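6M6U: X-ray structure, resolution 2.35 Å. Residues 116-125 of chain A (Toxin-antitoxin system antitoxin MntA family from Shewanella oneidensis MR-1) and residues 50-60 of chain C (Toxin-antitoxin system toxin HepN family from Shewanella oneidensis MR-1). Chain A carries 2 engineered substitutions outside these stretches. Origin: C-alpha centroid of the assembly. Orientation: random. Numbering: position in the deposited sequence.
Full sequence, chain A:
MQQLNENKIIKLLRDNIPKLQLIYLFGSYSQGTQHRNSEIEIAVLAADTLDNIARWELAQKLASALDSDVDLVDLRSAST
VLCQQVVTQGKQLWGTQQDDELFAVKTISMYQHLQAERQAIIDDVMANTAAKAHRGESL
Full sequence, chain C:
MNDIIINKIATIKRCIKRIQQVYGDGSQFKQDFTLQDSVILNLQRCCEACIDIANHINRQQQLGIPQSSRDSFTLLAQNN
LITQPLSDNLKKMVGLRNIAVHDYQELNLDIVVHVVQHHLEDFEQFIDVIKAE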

ATOM      1  N   ALA A 116       3.878  -5.358  34.326  1.00 49.10           N
ATOM      2  CA  ALA A 116       5.029  -5.320  35.222  1.00 46.24           C
ATOM      3  C   ALA A 116       6.327  -5.599  34.467  1.00 45.64           C
ATOM      4  O   ALA A 116       7.307  -4.857  34.604  1.00 50.26           O
ATOM      5  N   GLU A 117       6.346  -6.660  33.655  1.00 40.37           N
ATOM      6  CA  GLU A 117       7.574  -7.038  32.959  1.00 45.88           C
ATOM      7  C   GLU A 117       8.047  -5.945  32.009  1.00 50.45           C
ATOM      8  O   GLU A 117       9.250  -5.687  31.903  1.00 53.42           O
ATOM      9  N   ARG A 118       7.118  -5.287  31.316  1.00 50.86           N
ATOM     10  CA  ARG A 118       7.445  -4.455  30.169  1.00 45.53           C
ATOM     11  C   ARG A 118       7.365  -2.956  30.442  1.00 49.27           C
ATOM     12  O   ARG A 118       7.588  -2.168  29.514  1.00 53.40           O
ATOM     13  N   GLN A 119       7.069  -2.528  31.677  1.00 46.58           N
ATOM     14  CA  GLN A 119       6.783  -1.109  31.913  1.00 50.40           C
ATOM     15  C   GLN A 119       8.022  -0.238  31.741  1.00 53.56           C
ATOM     16  O   GLN A 119       7.898   0.949  31.419  1.00 52.85           O
ATOM     17  N   ALA A 120       9.219  -0.797  31.939  1.00 55.48           N
ATOM     18  CA  ALA A 120      10.422  -0.027  31.637  1.00 55.42           C
ATOM     19  C   ALA A 120      10.570   0.208  30.134  1.00 55.25           C
ATOM     20  O   ALA A 120      11.063   1.262  29.712  1.00 55.58           O
ATOM     21  N   ILE A 121      10.145  -0.755  29.315  1.00 53.11           N
ATOM     22  CA  ILE A 121      10.255  -0.599  27.870  1.00 53.51           C
ATOM     23  C   ILE A 121       9.363   0.536  27.378  1.00 54.67           C
ATOM     24  O   ILE A 121       9.791   1.373  26.573  1.00 53.71           O
ATOM     25  N   ILE A 122       8.121   0.600  27.863  1.00 59.72           N
ATOM     26  CA  ILE A 122       7.193   1.609  27.354  1.00 61.92           C
ATOM     27  C   ILE A 122       7.501   2.979  27.964  1.00 65.14           C
ATOM     28  O   ILE A 122       7.313   4.021  27.321  1.00 67.08           O
ATOM     29  N   ASP A 123       7.956   3.005  29.228  1.00 67.99           N
ATOM     30  CA  ASP A 123       8.476   4.258  29.782  1.00 69.84           C
ATOM     31  C   ASP A 123       9.605   4.808  28.916  1.00 67.12           C
ATOM     32  O   ASP A 123       9.637   6.001  28.597  1.00 64.08           O
ATOM     33  N   ASP A 124      10.545   3.939  28.532  1.00 69.00           N
ATOM     34  CA  ASP A 124      11.668   4.341  27.690  1.00 70.81           C
ATOM     35  C   ASP A 124      11.194   4.814  26.316  1.00 73.96           C
ATOM     36  O   ASP A 124      11.736   5.779  25.763  1.00 73.47           O
ATOM     37  N   VAL A 125      10.179   4.152  25.754  1.00 75.60           N
ATOM     38  CA  VAL A 125       9.709   4.489  24.411  1.00 72.19           C
ATOM     39  C   VAL A 125       8.863   5.760  24.428  1.00 71.51           C
ATOM     40  O   VAL A 125       8.827   6.506  23.441  1.00 67.65           O
TER
ATOM     41  N   CYS C  50      14.707 -14.939  32.837  1.00 51.71           N
ATOM     42  CA  CYS C  50      14.986 -14.859  31.405  1.00 55.00           C
ATOM     43  C   CYS C  50      14.165 -13.760  30.742  1.00 53.38           C
ATOM     44  O   CYS C  50      14.675 -13.026  29.886  1.00 50.56           O
ATOM     45  N   ILE C  51      12.888 -13.637  31.121  1.00 51.85           N
ATOM     46  CA  ILE C  51      12.040 -12.586  30.564  1.00 49.41           C
ATOM     47  C   ILE C  51      12.622 -11.214  30.879  1.00 52.34           C
ATOM     48  O   ILE C  51      12.658 -10.325  30.016  1.00 53.34           O
ATOM     49  N   ASP C  52      13.105 -11.022  32.111  1.00 48.17           N
ATOM     50  CA  ASP C  52      13.716  -9.746  32.469  1.00 54.05           C
ATOM     51  C   ASP C  52      14.983  -9.488  31.657  1.00 56.48           C
ATOM     52  O   ASP C  52      15.237  -8.354  31.233  1.00 57.44           O
ATOM     53  N   ILE C  53      15.792 -10.528  31.437  1.00 56.18           N
ATOM     54  CA  ILE C  53      16.986 -10.382  30.607  1.00 56.78           C
ATOM     55  C   ILE C  53      16.598  -9.938  29.203  1.00 58.83           C
ATOM     56  O   ILE C  53      17.159  -8.983  28.655  1.00 59.13           O
ATOM     57  N   ALA C  54      15.616 -10.623  28.609  1.00 56.74           N
ATOM     58  CA  ALA C  54      15.174 -10.289  27.260  1.00 52.60           C
ATOM     59  C   ALA C  54      14.660  -8.858  27.182  1.00 52.73           C
ATOM     60  O   ALA C  54      14.988  -8.126  26.241  1.00 49.36           O
ATOM     61  N   ASN C  55      13.857  -8.440  28.165  1.00 53.05           N
ATOM     62  CA  ASN C  55      13.306  -7.089  28.139  1.00 53.84           C
ATOM     63  C   ASN C  55      14.377  -6.038  28.372  1.00 52.61           C
ATOM     64  O   ASN C  55      14.269  -4.924  27.849  1.00 51.23           O
ATOM     65  N   HIS C  56      15.400  -6.356  29.165  1.00 54.38           N
ATOM     66  CA  HIS C  56      16.494  -5.411  29.335  1.00 56.40           C
ATOM     67  C   HIS C  56      17.191  -5.153  28.009  1.00 58.16           C
ATOM     68  O   HIS C  56      17.576  -4.017  27.710  1.00 61.68           O
ATOM     69  N   ILE C  57      17.345  -6.196  27.193  1.00 55.54           N
ATOM     70  CA  ILE C  57      17.970  -6.038  25.887  1.00 57.90           C
ATOM     71  C   ILE C  57      17.005  -5.385  24.906  1.00 64.65           C
ATOM     72  O   ILE C  57      17.403  -4.539  24.096  1.00 66.34           O
ATOM     73  N   ASN C  58      15.724  -5.765  24.962  1.00 66.74           N
ATOM     74  CA  ASN C  58      14.712  -5.098  24.148  1.00 65.09           C
ATOM     75  C   ASN C  58      14.695  -3.599  24.413  1.00 65.61           C
ATOM     76  O   ASN C  58      14.560  -2.800  23.481  1.00 64.26           O
ATOM     77  N   ARG C  59      14.832  -3.198  25.680  1.00 70.93           N
ATOM     78  CA  ARG C  59      14.804  -1.776  26.008  1.00 76.23           C
ATOM     79  C   ARG C  59      16.083  -1.080  25.562  1.00 83.48           C
ATOM     80  O   ARG C  59      16.034   0.013  24.987  1.00 85.00           O
ATOM     81  N   GLN C  60      17.238  -1.699  25.819  1.00 87.18           N
ATOM     82  CA  GLN C  60      18.508  -1.053  25.504  1.00 89.17           C
ATOM     83  C   GLN C  60      18.696  -0.892  24.001  1.00 87.89           C
ATOM     84  O   GLN C  60      19.248   0.116  23.545  1.00 91.84           O
TER

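How do the two helices meet? They run almost parallel, 5° apart in direction, with axes 9.2 Å apart at closest approach, and the contact buries 415 Å² in all. The backbones come nearest at Ile121(A) and Arg59(C), whose CA atoms lie 5.1 Å apart. These two residues and Glu117(A) cover the most surface.

What does Arg59(C) do with its long side chain? Its CA-to-CB bond points toward the antitoxin helix, with chi1 t and chi2 between wells at -130°. The aliphatic part does much of the packing: CB lies 3.8 Å from CG1 of Ile121(A), and CG 3.7 Å from CB of Asp124(A), whose own chi1 is t. Further out, NE approaches CB of Ala120(A) at 3.9 Å, so the small methyl sits at the guanidinium edge, near its plane.

How does Ile121(A) reach the toxin when its CA-to-CB bond points sideways? Its m, t rotamer carries CD1 across the gap, to 3.6 Å from OD1 of Asn55(C) and 3.9 Å from CB of Asn58(C). The buried isoleucine thus packs against Arg59(C) and both asparagines. Those asparagines are themselves joined by a weak hydrogen bond, from ND2 of Asn58(C) to OD1 of Asn55(C), 3.4 Å.

What holds the Glu117(A) end? Here the helix offers its backbone as well as a side chain. Asn55(C), chi1 m, points toward the antitoxin and donates a weak hydrogen bond from ND2 to the backbone O of Glu117(A), 3.2 Å; the N-H...acceptor angle is only 127°. No backbone hydrogen bond from Ala120(A) or Ile121(A) claims that carbonyl at the kink. The Glu117(A) side chain, m then t, brings OE1 to 3.6 Å from CG2 of Ile51(C), while its carboxylate finds polar partners elsewhere in the structure.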

ATOM      1  CB  ALA A 116       4.843  -6.319  36.363  1.00 41.70           C
ATOM      2  CB  GLU A 117       7.373  -8.342  32.182  1.00 44.45           C
ATOM      3  CG  GLU A 117       6.736  -9.458  32.982  1.00 50.24           C
ATOM      4  CD  GLU A 117       6.328 -10.639  32.124  1.00 58.73           C
ATOM      5  OE1 GLU A 117       6.328 -10.509  30.877  1.00 53.09           O
ATOM      6  OE2 GLU A 117       5.991 -11.698  32.703  1.00 66.22           O
ATOM      7  CB  ARG A 118       6.517  -4.807  28.998  1.00 42.14           C
ATOM      8  CG  ARG A 118       5.081  -4.335  29.199  1.00 38.63           C
ATOM      9  CD  ARG A 118       4.254  -4.511  27.944  1.00 37.60           C
ATOM     10  NE  ARG A 118       2.946  -3.873  28.058  1.00 37.84           N
ATOM     11  CZ  ARG A 118       2.191  -3.555  27.012  1.00 34.79           C
ATOM     12  NH1 ARG A 118       2.620  -3.820  25.787  1.00 29.87           N
ATOM     13  NH2 ARG A 118       1.012  -2.970  27.187  1.00 34.88           N
ATOM     14  CB  GLN A 119       6.170  -0.892  33.302  1.00 53.39           C
ATOM     15  CG  GLN A 119       5.506   0.481  33.513  1.00 65.12           C
ATOM     16  CD  GLN A 119       4.151   0.606  32.803  1.00 74.36           C
ATOM     17  OE1 GLN A 119       3.555  -0.402  32.404  1.00 76.08           O
ATOM     18  NE2 GLN A 119       3.665   1.849  32.659  1.00 76.24           N
ATOM     19  CB  ALA A 120      11.653  -0.733  32.199  1.00 47.90           C
ATOM     20  CB  ILE A 121       9.928  -1.927  27.167  1.00 52.19           C
ATOM     21  CG1 ILE A 121      11.037  -2.946  27.420  1.00 49.14           C
ATOM     22  CG2 ILE A 121       9.691  -1.706  25.683  1.00 54.63           C
ATOM     23  CD1 ILE A 121      10.674  -4.352  27.009  1.00 48.19           C
ATOM     24  CB  ILE A 122       5.733   1.184  27.609  1.00 61.17           C
ATOM     25  CG1 ILE A 122       5.496   0.862  29.065  1.00 66.62           C
ATOM     26  CG2 ILE A 122       5.336  -0.031  26.772  1.00 61.24           C
ATOM     27  CD1 ILE A 122       4.928   2.021  29.845  1.00 75.15           C
ATOM     28  CB  ASP A 123       8.977   4.051  31.210  1.00 71.17           C
ATOM     29  CG  ASP A 123       7.846   3.894  32.220  1.00 75.15           C
ATOM     30  OD1 ASP A 123       6.668   4.029  31.841  1.00 76.62           O
ATOM     31  OD2 ASP A 123       8.145   3.674  33.421  1.00 76.70           O
ATOM     32  CB  ASP A 124      12.641   3.169  27.568  1.00 77.73           C
ATOM     33  CG  ASP A 124      13.781   3.442  26.614  1.00 86.29           C
ATOM     34  OD1 ASP A 124      13.620   3.185  25.401  1.00 88.96           O
ATOM     35  OD2 ASP A 124      14.845   3.899  27.080  1.00 89.73           O
ATOM     36  CB  VAL A 125       8.949   3.285  23.815  1.00 69.93           C
ATOM     37  CG1 VAL A 125       7.927   3.722  22.764  1.00 74.95           C
ATOM     38  CG2 VAL A 125       9.931   2.286  23.214  1.00 66.68           C
TER
ATOM     39  CB  CYS C  50      14.704 -16.204  30.736  1.00 60.50           C
ATOM     40  SG  CYS C  50      15.868 -17.514  31.168  1.00 65.77           S
ATOM     41  CB  ILE C  51      10.595 -12.730  31.081  1.00 45.60           C
ATOM     42  CG1 ILE C  51       9.971 -14.030  30.567  1.00 45.48           C
ATOM     43  CG2 ILE C  51       9.739 -11.540  30.650  1.00 42.26           C
ATOM     44  CD1 ILE C  51       8.635 -14.358  31.194  1.00 47.90           C
ATOM     45  CB  ASP C  52      14.021  -9.708  33.965  1.00 61.37           C
ATOM     46  CG  ASP C  52      12.766  -9.723  34.820  1.00 68.78           C
ATOM     47  OD1 ASP C  52      11.664  -9.489  34.276  1.00 69.39           O
ATOM     48  OD2 ASP C  52      12.887  -9.956  36.042  1.00 73.33           O
ATOM     49  CB  ILE C  53      17.789 -11.697  30.578  1.00 53.22           C
ATOM     50  CG1 ILE C  53      18.459 -11.950  31.932  1.00 53.54           C
ATOM     51  CG2 ILE C  53      18.821 -11.674  29.454  1.00 48.21           C
ATOM     52  CD1 ILE C  53      19.220 -13.255  31.993  1.00 53.15           C
ATOM     53  CB  ALA C  54      14.092 -11.269  26.807  1.00 49.78           C
ATOM     54  CB  ASN C  55      12.196  -6.940  29.180  1.00 51.12           C
ATOM     55  CG  ASN C  55      10.915  -7.601  28.748  1.00 53.58           C
ATOM     56  OD1 ASN C  55      10.734  -7.899  27.570  1.00 50.12           O
ATOM     57  ND2 ASN C  55      10.014  -7.835  29.696  1.00 58.30           N
ATOM     58  CB  HIS C  56      17.495  -5.920  30.371  1.00 55.69           C
ATOM     59  CG  HIS C  56      18.651  -4.995  30.578  1.00 58.09           C
ATOM     60  ND1 HIS C  56      18.555  -3.845  31.331  1.00 61.83           N
ATOM     61  CD2 HIS C  56      19.916  -5.026  30.098  1.00 61.63           C
ATOM     62  CE1 HIS C  56      19.717  -3.217  31.321  1.00 67.53           C
ATOM     63  NE2 HIS C  56      20.563  -3.915  30.584  1.00 68.98           N
ATOM     64  CB  ILE C  57      18.466  -7.403  25.382  1.00 55.35           C
ATOM     65  CG1 ILE C  57      19.352  -8.042  26.450  1.00 54.62           C
ATOM     66  CG2 ILE C  57      19.212  -7.254  24.074  1.00 50.92           C
ATOM     67  CD1 ILE C  57      19.789  -9.420  26.111  1.00 54.15           C
ATOM     68  CB  ASN C  58      13.328  -5.691  24.420  1.00 66.03           C
ATOM     69  CG  ASN C  58      13.191  -7.117  23.925  1.00 67.62           C
ATOM     70  OD1 ASN C  58      13.829  -7.512  22.950  1.00 71.21           O
ATOM     71  ND2 ASN C  58      12.345  -7.899  24.592  1.00 61.14           N
ATOM     72  CB  ARG C  59      14.591  -1.575  27.509  1.00 71.58           C
ATOM     73  CG  ARG C  59      14.300  -0.130  27.890  1.00 70.75           C
ATOM     74  CD  ARG C  59      15.178   0.367  29.031  1.00 73.31           C
ATOM     75  NE  ARG C  59      15.009  -0.419  30.249  1.00 77.63           N
ATOM     76  CZ  ARG C  59      15.971  -1.149  30.805  1.00 82.21           C
ATOM     77  NH1 ARG C  59      17.177  -1.186  30.254  1.00 84.05           N
ATOM     78  NH2 ARG C  59      15.731  -1.838  31.916  1.00 81.17           N
ATOM     79  CB  GLN C  60      19.665  -1.844  26.113  1.00 94.35           C
ATOM     80  CG  GLN C  60      20.433  -1.081  27.180  1.00100.50           C
ATOM     81  CD  GLN C  60      21.552  -1.898  27.799  1.00105.63           C
ATOM     82  OE1 GLN C  60      21.982  -2.908  27.241  1.00106.56           O
ATOM     83  NE2 GLN C  60      22.030  -1.462  28.961  1.00107.45           N
TER